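Local coordinates for protein AlyGC (Glaciecola chathamensis, PDB 5GKD) that probably cleaves alginate by beta-elimination, as a calcium-containing polysaccharide lyase of family 6 built on a parallel beta-helix, at residues A[204-209]-A[213-218]; A[148-153]-A[169-174]; A[250-255]-A[261-266]. All coordinates share one frame; numbering follows the deposited sequence.

In the fold
All three contacts lie in the parallel beta-helix that forms the N-terminal part of the chain, and each joins two of its faces across the interior. Along the chain interaction 2 closes before interaction 1 opens, and interaction 1 before interaction 3. The outer two, interactions 2 and 3, have centres about 17 Å apart and do not touch; interaction 1 lies about 8 Å from interaction 2 and 9 Å from interaction 3, centre to centre. Strands 170-171 and 200-207 are neighbours, so F171 and F206 stack inside the helix. On the other face, E214 and R264 pack together at the calcium and carbonate sites, so successive turns supply both the core and the probable active-site surface.

Interaction 1: residues A[204-209]-A[213-218]; sequences NYFDRC and VEIISN. With CA (calcium ion), chain E.
The F206 ring is the bump of this contact, and the two consecutive isoleucines I215 and I216 form the hollow that receives it. Methyl CG2 of I215 lies 3.7 Å from CD2 of F206. Farther round, CD1 of I216 comes within 3.7 Å of CZ of F206. Both methyls approach obliquely, and the I216 side chain runs at about a right angle to the phenylalanine. I216 reaches the ring because its CG1 is anti to the carbonyl carbon (chi1 -61°) and CD1 extends the chain onward. The small C209 adds to the packing: its CB lies 4.1 Å from CG2 of I215, so this one methyl touches both the ring and the cysteine. The chain turns at 215 and 216 from one face of the beta-helix to another, and at this corner both isoleucines turn apolar branches to the ring. F171, stacked on F206, continues the filling into the adjoining turn.

E214, just before the corner, has a different task. Its OE1 binds the calcium ion at 2.4 Å, alongside N180, E183 and E212, while OG of S217 donates to OE2 of E214 over 2.7 Å, from above the carboxylate plane. The chemistry therefore divides within a few residues: the isoleucines at the corner pack inward on F206, while E214 and S217, on either side of them in sequence, form the polar pair at the calcium.

Interaction 2: residues A[148-153]-A[169-174]; sequences VTMAVR and NYFGPR. With PO4 (phosphate ion), chain G.
With CG anti to the backbone N (chi1 172°) and the chain extended as far as NE, R174 reaches across to T149, whose OG1 is turned beside its own backbone N. NH1 of R174 donates to OG1 of T149 at 3.0 Å. The bond is bent, at 136°, and the oxygen sits 24° out of the guanidinium plane. The two side chains run alongside one another, pointing opposite ways. The stronger polar partner of R174 is the carbonyl of G147, which takes a bond from the same NH1 and ties the long arginine to the backbone just before V148. A threonine suits position 149 because its hydroxyl serves the buried arginine.

One residue on, the flexible and polarisable M150 makes a Met-aromatic contact: SD lies 4.2 Å from CZ of F171, at the edge of the ring.

At the far end of 148-153, R153 bends away to a phosphate ion, probably from the crystallisation liquor. NE of R153 meets O1 of the phosphate at 3.0 Å, and NH2 of R153 meets its O4 at 2.6 Å. With an alanine here, the phosphate would probably lose this two-pronged grip and be left to partners such as Y129 and R94.

Strands 124-128 and 185-188 flank 150-152 in parallel, while 170-171 runs between 134-141 and 200-207, where F171 stacks on F206.

Interaction 3: residues A[250-255]-A[261-266]; sequences NVFFGN and GGIRVI. With CO3 (carbonate ion), chain J.
F252 carries the contact alone from its side, setting its ring against the backbone of G261 and G262 and the side chain of I263. Two peptide oxygens come close to it: CD2 of F252 is 3.6 Å from O of G261, and CE2 of F252 is 3.5 Å from O of G262. The end of the ring meets the isoleucine, with CZ of F252 3.7 Å from CG1 of I263, and the two side chains cross at about a right angle. All these partners approach obliquely.

The torsions of F252 place CG anti to the carbonyl carbon (chi1 -63°), which sends the ring inward from strand 246-253. There it packs on the main chain of both glycines. Glycine suits position 262 for a backbone reason: the peptide before it is cis, and its phi is positive (138°), a conformation that glycine adopts easily. In the next shell, F230 stacks on F252 and L237 packs beside it, while N275 touches I263.

Beyond I263, R264 turns to the outer side. Its NH2 donates to O1 of the carbonate at 2.7 Å, nearly straight at 165°, and its NH1 makes a weak bond to O2 of the same ion at 3.5 Å. NE of R264 is held by OG1 of T238, a second-shell bond that helps fix the guanidinium's rotation; R240 and Y303 also bond the carbonate, and E214 belongs to the same pocket.

That ion probably came from the crystallisation liquor, yet the two arginines that bind it suit an anion and are consistent with recognition of a carboxylate on the uronate substrate.

Interaction 1: residues A[204-209]-A[213-218]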
loop_
_atom_site.group_PDB
_atom_site.type_symbol
_atom_site.label_atom_id
_atom_site.label_comp_id
_atom_site.label_asym_id
_atom_site.label_seq_id
_atom_site.Cartn_x
_atom_site.Cartn_y
_atom_site.Cartn_z
ATOM N N ASN A 204 8.562 -38.338 -2.409
ATOM C CA ASN A 204 8.987 -36.954 -2.304
ATOM C C ASN A 204 9.366 -36.632 -0.864
ATOM O O ASN A 204 8.923 -37.281 0.081
ATOM C CB ASN A 204 7.891 -36.002 -2.775
ATOM C CG ASN A 204 7.387 -36.351 -4.137
ATOM O OD1 ASN A 204 8.005 -35.998 -5.145
ATOM N ND2 ASN A 204 6.270 -37.062 -4.187
ATOM N N TYR A 205 10.188 -35.608 -0.717
ATOM C CA TYR A 205 10.651 -35.132 0.576
ATOM C C TYR A 205 10.132 -33.714 0.750
ATOM O O TYR A 205 10.462 -32.825 -0.050
ATOM C CB TYR A 205 12.177 -35.185 0.645
ATOM C CG TYR A 205 12.726 -35.146 2.037
ATOM C CD1 TYR A 205 12.899 -33.947 2.687
ATOM C CD2 TYR A 205 13.058 -36.320 2.717
ATOM C CE1 TYR A 205 13.395 -33.892 3.947
ATOM C CE2 TYR A 205 13.564 -36.279 3.987
ATOM C CZ TYR A 205 13.724 -35.057 4.602
ATOM O OH TYR A 205 14.203 -34.956 5.882
ATOM N N PHE A 206 9.293 -33.518 1.756
ATOM C CA PHE A 206 8.751 -32.214 2.109
ATOM C C PHE A 206 9.496 -31.706 3.347
ATOM O O PHE A 206 9.287 -32.203 4.463
ATOM C CB PHE A 206 7.253 -32.296 2.371
ATOM C CG PHE A 206 6.437 -32.735 1.187
ATOM C CD1 PHE A 206 6.340 -34.067 0.855
ATOM C CD2 PHE A 206 5.746 -31.807 0.419
ATOM C CE1 PHE A 206 5.566 -34.485 -0.236
ATOM C CE2 PHE A 206 4.969 -32.227 -0.666
ATOM C CZ PHE A 206 4.887 -33.559 -0.992
ATOM N N ASP A 207 10.353 -30.730 3.142
ATOM C CA ASP A 207 11.295 -30.219 4.140
ATOM C C ASP A 207 10.815 -28.831 4.564
ATOM O O ASP A 207 10.963 -27.867 3.810
ATOM C CB ASP A 207 12.699 -30.179 3.541
ATOM C CG ASP A 207 13.766 -29.676 4.518
ATOM O OD1 ASP A 207 13.607 -29.817 5.754
ATOM O OD2 ASP A 207 14.788 -29.167 4.033
ATOM N N ARG A 208 10.235 -28.744 5.766
ATOM C CA ARG A 208 9.748 -27.495 6.342
ATOM C C ARG A 208 8.803 -26.750 5.402
ATOM O O ARG A 208 8.914 -25.540 5.196
ATOM C CB ARG A 208 10.902 -26.597 6.750
ATOM C CG ARG A 208 11.726 -27.133 7.896
ATOM C CD ARG A 208 13.048 -27.555 7.367
ATOM N NE ARG A 208 14.113 -26.701 7.791
ATOM C CZ ARG A 208 15.292 -26.623 7.189
ATOM N NH1 ARG A 208 15.559 -27.338 6.101
ATOM N NH2 ARG A 208 16.200 -25.809 7.688
ATOM N N CYS A 209 7.871 -27.491 4.803
ATOM C CA CYS A 209 6.837 -26.861 3.989
ATOM C C CYS A 209 5.812 -26.285 4.952
ATOM O O CYS A 209 4.987 -27.011 5.506
ATOM C CB CYS A 209 6.238 -27.864 3.007
ATOM S SG CYS A 209 7.484 -28.441 1.801
ATOM N N VAL A 213 -1.975 -24.709 6.682
ATOM C CA VAL A 213 -2.353 -25.975 7.307
ATOM C C VAL A 213 -2.245 -27.149 6.334
ATOM O O VAL A 213 -1.973 -28.281 6.748
ATOM C CB VAL A 213 -3.764 -25.882 7.914
ATOM C CG1 VAL A 213 -4.823 -25.873 6.829
ATOM C CG2 VAL A 213 -3.978 -27.037 8.900
ATOM N N GLU A 214 -2.457 -26.925 5.041
ATOM C CA GLU A 214 -2.370 -28.003 4.064
ATOM C C GLU A 214 -1.007 -27.962 3.395
ATOM O O GLU A 214 -0.715 -27.036 2.641
ATOM C CB GLU A 214 -3.471 -27.900 3.019
ATOM C CG GLU A 214 -4.888 -28.033 3.543
ATOM C CD GLU A 214 -5.880 -27.949 2.410
ATOM O OE1 GLU A 214 -6.007 -26.862 1.832
ATOM O OE2 GLU A 214 -6.499 -28.970 2.071
ATOM N N ILE A 215 -0.170 -28.951 3.698
ATOM C CA ILE A 215 1.014 -29.216 2.888
ATOM C C ILE A 215 0.597 -29.782 1.540
ATOM O O ILE A 215 0.937 -29.240 0.484
ATOM C CB ILE A 215 1.966 -30.191 3.611
ATOM C CG1 ILE A 215 2.443 -29.649 4.954
ATOM C CG2 ILE A 215 3.163 -30.563 2.733
ATOM C CD1 ILE A 215 2.993 -30.776 5.818
ATOM N N ILE A 216 -0.112 -30.906 1.570
ATOM C CA ILE A 216 -0.772 -31.501 0.414
ATOM C C ILE A 216 -2.272 -31.318 0.583
ATOM O O ILE A 216 -2.817 -31.599 1.652
ATOM C CB ILE A 216 -0.437 -32.997 0.275
ATOM C CG1 ILE A 216 1.068 -33.197 0.077
ATOM C CG2 ILE A 216 -1.257 -33.600 -0.839
ATOM C CD1 ILE A 216 1.491 -34.645 -0.056
ATOM N N SER A 217 -2.936 -30.860 -0.466
ATOM C CA SER A 217 -4.379 -30.646 -0.467
ATOM C C SER A 217 -4.943 -31.542 -1.560
ATOM O O SER A 217 -4.878 -31.189 -2.742
ATOM C CB SER A 217 -4.711 -29.174 -0.709
ATOM O OG SER A 217 -6.106 -28.899 -0.610
ATOM N N ASN A 218 -5.442 -32.724 -1.192
ATOM C CA ASN A 218 -6.031 -33.608 -2.188
ATOM C C ASN A 218 -7.470 -33.184 -2.455
ATOM O O ASN A 218 -8.266 -33.065 -1.522
ATOM C CB ASN A 218 -5.976 -35.067 -1.743
ATOM C CG ASN A 218 -6.283 -36.010 -2.873
ATOM O OD1 ASN A 218 -5.444 -36.236 -3.746
ATOM N ND2 ASN A 218 -7.499 -36.541 -2.890
HETATM CA CA CA E . -5.595 -24.459 1.965
HETATM O O HOH W 1 -6.998 -24.541 4.023
#

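Interaction 2: residues A[148-153]-A[169-174]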
loop_
_atom_site.group_PDB
_atom_site.type_symbol
_atom_site.label_atom_id
_atom_site.label_comp_id
_atom_site.label_asym_id
_atom_site.label_seq_id
_atom_site.Cartn_x
_atom_site.Cartn_y
_atom_site.Cartn_z
ATOM N N VAL A 148 -0.483 -22.081 -4.620
ATOM C CA VAL A 148 0.130 -23.379 -4.391
ATOM C C VAL A 148 1.457 -23.452 -5.152
ATOM O O VAL A 148 1.643 -22.800 -6.188
ATOM C CB VAL A 148 -0.857 -24.487 -4.808
ATOM C CG1 VAL A 148 -1.091 -24.465 -6.288
ATOM C CG2 VAL A 148 -0.373 -25.887 -4.348
ATOM N N THR A 149 2.422 -24.175 -4.587
ATOM C CA THR A 149 3.682 -24.351 -5.304
ATOM C C THR A 149 3.470 -25.207 -6.547
ATOM O O THR A 149 3.910 -24.854 -7.645
ATOM C CB THR A 149 4.743 -24.959 -4.383
ATOM O OG1 THR A 149 4.874 -24.144 -3.212
ATOM C CG2 THR A 149 6.113 -25.043 -5.079
ATOM N N MET A 150 2.745 -26.303 -6.404
ATOM C CA MET A 150 2.518 -27.226 -7.506
ATOM C C MET A 150 1.101 -27.760 -7.448
ATOM O O MET A 150 0.626 -28.142 -6.379
ATOM C CB MET A 150 3.481 -28.399 -7.465
ATOM C CG MET A 150 3.206 -29.421 -8.545
ATOM S SD MET A 150 4.483 -30.667 -8.597
ATOM C CE MET A 150 4.045 -31.510 -10.114
ATOM N N ALA A 151 0.442 -27.806 -8.603
ATOM C CA ALA A 151 -0.912 -28.319 -8.676
ATOM C C ALA A 151 -1.086 -29.182 -9.923
ATOM O O ALA A 151 -0.377 -29.023 -10.918
ATOM C CB ALA A 151 -1.932 -27.174 -8.663
ATOM N N VAL A 152 -2.023 -30.116 -9.843
ATOM C CA VAL A 152 -2.531 -30.876 -10.983
ATOM C C VAL A 152 -3.911 -30.322 -11.294
ATOM O O VAL A 152 -4.786 -30.331 -10.424
ATOM C CB VAL A 152 -2.622 -32.377 -10.665
ATOM C CG1 VAL A 152 -3.437 -33.093 -11.721
ATOM C CG2 VAL A 152 -1.250 -32.988 -10.526
ATOM N N ARG A 153 -4.105 -29.821 -12.506
ATOM C CA ARG A 153 -5.387 -29.270 -12.921
ATOM C C ARG A 153 -6.244 -30.344 -13.566
ATOM O O ARG A 153 -5.744 -31.230 -14.250
ATOM C CB ARG A 153 -5.223 -28.135 -13.937
ATOM C CG ARG A 153 -4.714 -26.846 -13.400
ATOM C CD ARG A 153 -5.750 -26.132 -12.557
ATOM N NE ARG A 153 -6.469 -25.059 -13.239
ATOM C CZ ARG A 153 -7.689 -24.680 -12.873
ATOM N NH1 ARG A 153 -8.307 -25.321 -11.886
ATOM N NH2 ARG A 153 -8.316 -23.691 -13.490
ATOM N N ASN A 169 10.903 -35.686 -5.666
ATOM C CA ASN A 169 11.141 -34.253 -5.674
ATOM C C ASN A 169 11.544 -33.778 -4.286
ATOM O O ASN A 169 11.142 -34.352 -3.264
ATOM C CB ASN A 169 9.902 -33.502 -6.139
ATOM C CG ASN A 169 9.543 -33.830 -7.572
ATOM O OD1 ASN A 169 10.278 -33.477 -8.489
ATOM N ND2 ASN A 169 8.418 -34.511 -7.772
ATOM N N TYR A 170 12.380 -32.749 -4.253
ATOM C CA TYR A 170 12.693 -32.041 -3.019
ATOM C C TYR A 170 11.800 -30.819 -2.963
ATOM O O TYR A 170 11.995 -29.860 -3.717
ATOM C CB TYR A 170 14.163 -31.647 -2.943
ATOM C CG TYR A 170 14.528 -30.822 -1.707
ATOM C CD1 TYR A 170 14.393 -31.347 -0.425
ATOM C CD2 TYR A 170 15.033 -29.533 -1.837
ATOM C CE1 TYR A 170 14.737 -30.604 0.698
ATOM C CE2 TYR A 170 15.378 -28.785 -0.737
ATOM C CZ TYR A 170 15.219 -29.315 0.532
ATOM O OH TYR A 170 15.560 -28.554 1.621
ATOM N N PHE A 171 10.801 -30.869 -2.094
ATOM C CA PHE A 171 10.013 -29.691 -1.767
ATOM C C PHE A 171 10.677 -29.063 -0.552
ATOM O O PHE A 171 10.432 -29.469 0.593
ATOM C CB PHE A 171 8.554 -30.051 -1.521
ATOM C CG PHE A 171 7.840 -30.577 -2.750
ATOM C CD1 PHE A 171 7.449 -29.721 -3.760
ATOM C CD2 PHE A 171 7.553 -31.925 -2.884
ATOM C CE1 PHE A 171 6.791 -30.202 -4.896
ATOM C CE2 PHE A 171 6.891 -32.404 -4.023
ATOM C CZ PHE A 171 6.518 -31.541 -5.021
ATOM N N GLY A 172 11.544 -28.080 -0.811
ATOM C CA GLY A 172 12.285 -27.417 0.224
ATOM C C GLY A 172 11.446 -26.424 0.996
ATOM O O GLY A 172 10.257 -26.245 0.757
ATOM N N PRO A 173 12.092 -25.760 1.943
ATOM C CA PRO A 173 11.384 -24.853 2.859
ATOM C C PRO A 173 10.486 -23.836 2.160
ATOM O O PRO A 173 10.883 -23.164 1.209
ATOM C CB PRO A 173 12.530 -24.168 3.610
ATOM C CG PRO A 173 13.617 -25.240 3.668
ATOM C CD PRO A 173 13.495 -25.996 2.350
ATOM N N ARG A 174 9.254 -23.735 2.645
ATOM C CA ARG A 174 8.305 -22.728 2.199
ATOM C C ARG A 174 7.838 -21.990 3.441
ATOM O O ARG A 174 7.221 -22.607 4.316
ATOM C CB ARG A 174 7.100 -23.309 1.463
ATOM C CG ARG A 174 6.070 -22.221 1.221
ATOM C CD ARG A 174 4.997 -22.557 0.230
ATOM N NE ARG A 174 4.159 -21.379 0.051
ATOM C CZ ARG A 174 3.287 -21.202 -0.930
ATOM N NH1 ARG A 174 3.112 -22.137 -1.850
ATOM N NH2 ARG A 174 2.596 -20.070 -0.986
HETATM P P PO4 G . -6.248 -22.014 -15.632
HETATM O O1 PO4 G . -6.006 -23.502 -15.744
HETATM O O2 PO4 G . -6.191 -21.328 -16.982
HETATM O O3 PO4 G . -5.198 -21.446 -14.708
HETATM O O4 PO4 G . -7.622 -21.762 -15.056
#

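Interaction 3: residues A[250-255]-A[261-266]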
loop_
_atom_site.group_PDB
_atom_site.type_symbol
_atom_site.label_atom_id
_atom_site.label_comp_id
_atom_site.label_asym_id
_atom_site.label_seq_id
_atom_site.Cartn_x
_atom_site.Cartn_y
_atom_site.Cartn_z
ATOM N N ASN A 250 3.552 -43.224 4.278
ATOM C CA ASN A 250 4.169 -41.934 4.504
ATOM C C ASN A 250 4.777 -41.850 5.896
ATOM O O ASN A 250 4.372 -42.550 6.825
ATOM C CB ASN A 250 3.137 -40.823 4.318
ATOM C CG ASN A 250 2.554 -40.824 2.922
ATOM O OD1 ASN A 250 3.223 -40.431 1.967
ATOM N ND2 ASN A 250 1.325 -41.304 2.791
ATOM N N VAL A 251 5.743 -40.953 6.037
ATOM C CA VAL A 251 6.502 -40.769 7.266
ATOM C C VAL A 251 6.539 -39.283 7.620
ATOM O O VAL A 251 6.957 -38.457 6.805
ATOM C CB VAL A 251 7.933 -41.326 7.122
ATOM C CG1 VAL A 251 8.769 -40.965 8.340
ATOM C CG2 VAL A 251 7.911 -42.831 6.913
ATOM N N PHE A 252 6.149 -38.954 8.852
ATOM C CA PHE A 252 6.084 -37.584 9.352
ATOM C C PHE A 252 7.020 -37.450 10.548
ATOM O O PHE A 252 6.748 -38.011 11.621
ATOM C CB PHE A 252 4.666 -37.214 9.781
ATOM C CG PHE A 252 3.648 -37.234 8.684
ATOM C CD1 PHE A 252 3.162 -38.426 8.183
ATOM C CD2 PHE A 252 3.121 -36.051 8.209
ATOM C CE1 PHE A 252 2.195 -38.426 7.194
ATOM C CE2 PHE A 252 2.165 -36.036 7.222
ATOM C CZ PHE A 252 1.703 -37.219 6.706
ATOM N N PHE A 253 8.107 -36.710 10.384
ATOM C CA PHE A 253 9.040 -36.435 11.484
ATOM C C PHE A 253 8.788 -35.014 11.954
ATOM O O PHE A 253 9.349 -34.063 11.414
ATOM C CB PHE A 253 10.493 -36.604 11.057
ATOM C CG PHE A 253 10.889 -38.023 10.787
ATOM C CD1 PHE A 253 10.702 -38.998 11.747
ATOM C CD2 PHE A 253 11.462 -38.372 9.592
ATOM C CE1 PHE A 253 11.065 -40.302 11.493
ATOM C CE2 PHE A 253 11.842 -39.672 9.345
ATOM C CZ PHE A 253 11.644 -40.634 10.294
ATOM N N GLY A 254 7.935 -34.873 12.969
ATOM C CA GLY A 254 7.651 -33.551 13.507
ATOM C C GLY A 254 8.766 -32.987 14.363
ATOM O O GLY A 254 8.953 -31.770 14.413
ATOM N N ASN A 255 9.508 -33.848 15.057
ATOM C CA ASN A 255 10.588 -33.426 15.962
ATOM C C ASN A 255 10.114 -32.461 17.043
ATOM O O ASN A 255 10.902 -31.683 17.561
ATOM C CB ASN A 255 11.754 -32.782 15.201
ATOM C CG ASN A 255 12.599 -33.789 14.479
ATOM O OD1 ASN A 255 12.520 -34.981 14.747
ATOM N ND2 ASN A 255 13.430 -33.315 13.558
ATOM N N GLY A 261 1.635 -31.184 11.778
ATOM C CA GLY A 261 0.637 -32.270 11.597
ATOM C C GLY A 261 1.237 -33.432 10.784
ATOM O O GLY A 261 2.402 -33.381 10.469
ATOM N N GLY A 262 0.529 -34.481 10.399
ATOM C CA GLY A 262 -0.873 -34.679 10.498
ATOM C C GLY A 262 -1.372 -35.320 9.206
ATOM O O GLY A 262 -0.980 -34.915 8.115
ATOM N N ILE A 263 -2.246 -36.314 9.317
ATOM C CA ILE A 263 -3.138 -36.699 8.231
ATOM C C ILE A 263 -4.540 -36.274 8.648
ATOM O O ILE A 263 -4.967 -36.556 9.775
ATOM C CB ILE A 263 -3.070 -38.208 7.939
ATOM C CG1 ILE A 263 -1.696 -38.602 7.382
ATOM C CG2 ILE A 263 -4.156 -38.637 6.954
ATOM C CD1 ILE A 263 -1.453 -40.116 7.404
ATOM N N ARG A 264 -5.244 -35.579 7.752
ATOM C CA ARG A 264 -6.589 -35.066 8.003
ATOM C C ARG A 264 -7.561 -35.711 7.028
ATOM O O ARG A 264 -7.416 -35.571 5.804
ATOM C CB ARG A 264 -6.651 -33.537 7.874
ATOM C CG ARG A 264 -8.071 -32.976 8.038
ATOM C CD ARG A 264 -8.075 -31.504 8.446
ATOM N NE ARG A 264 -7.422 -30.654 7.446
ATOM C CZ ARG A 264 -7.927 -29.525 6.954
ATOM N NH1 ARG A 264 -9.102 -29.072 7.357
ATOM N NH2 ARG A 264 -7.237 -28.839 6.058
ATOM N N VAL A 265 -8.562 -36.393 7.574
ATOM C CA VAL A 265 -9.486 -37.217 6.815
ATOM C C VAL A 265 -10.810 -36.483 6.700
ATOM O O VAL A 265 -11.403 -36.101 7.711
ATOM C CB VAL A 265 -9.686 -38.587 7.484
ATOM C CG1 VAL A 265 -10.601 -39.447 6.638
ATOM C CG2 VAL A 265 -8.348 -39.257 7.684
ATOM N N ILE A 266 -11.292 -36.335 5.493
ATOM C CA ILE A 266 -12.574 -35.752 5.154
ATOM C C ILE A 266 -13.048 -36.557 3.968
ATOM O O ILE A 266 -12.274 -37.163 3.360
ATOM C CB ILE A 266 -12.485 -34.266 4.749
ATOM C CG1 ILE A 266 -11.639 -33.469 5.726
ATOM C CG2 ILE A 266 -13.872 -33.682 4.573
ATOM C CD1 ILE A 266 -11.127 -32.172 5.208
HETATM C C CO3 J . -9.526 -26.110 4.641
HETATM O O1 CO3 J . -8.417 -26.793 4.695
HETATM O O2 CO3 J . -10.259 -26.264 5.702
HETATM O O3 CO3 J . -9.847 -25.356 3.559
#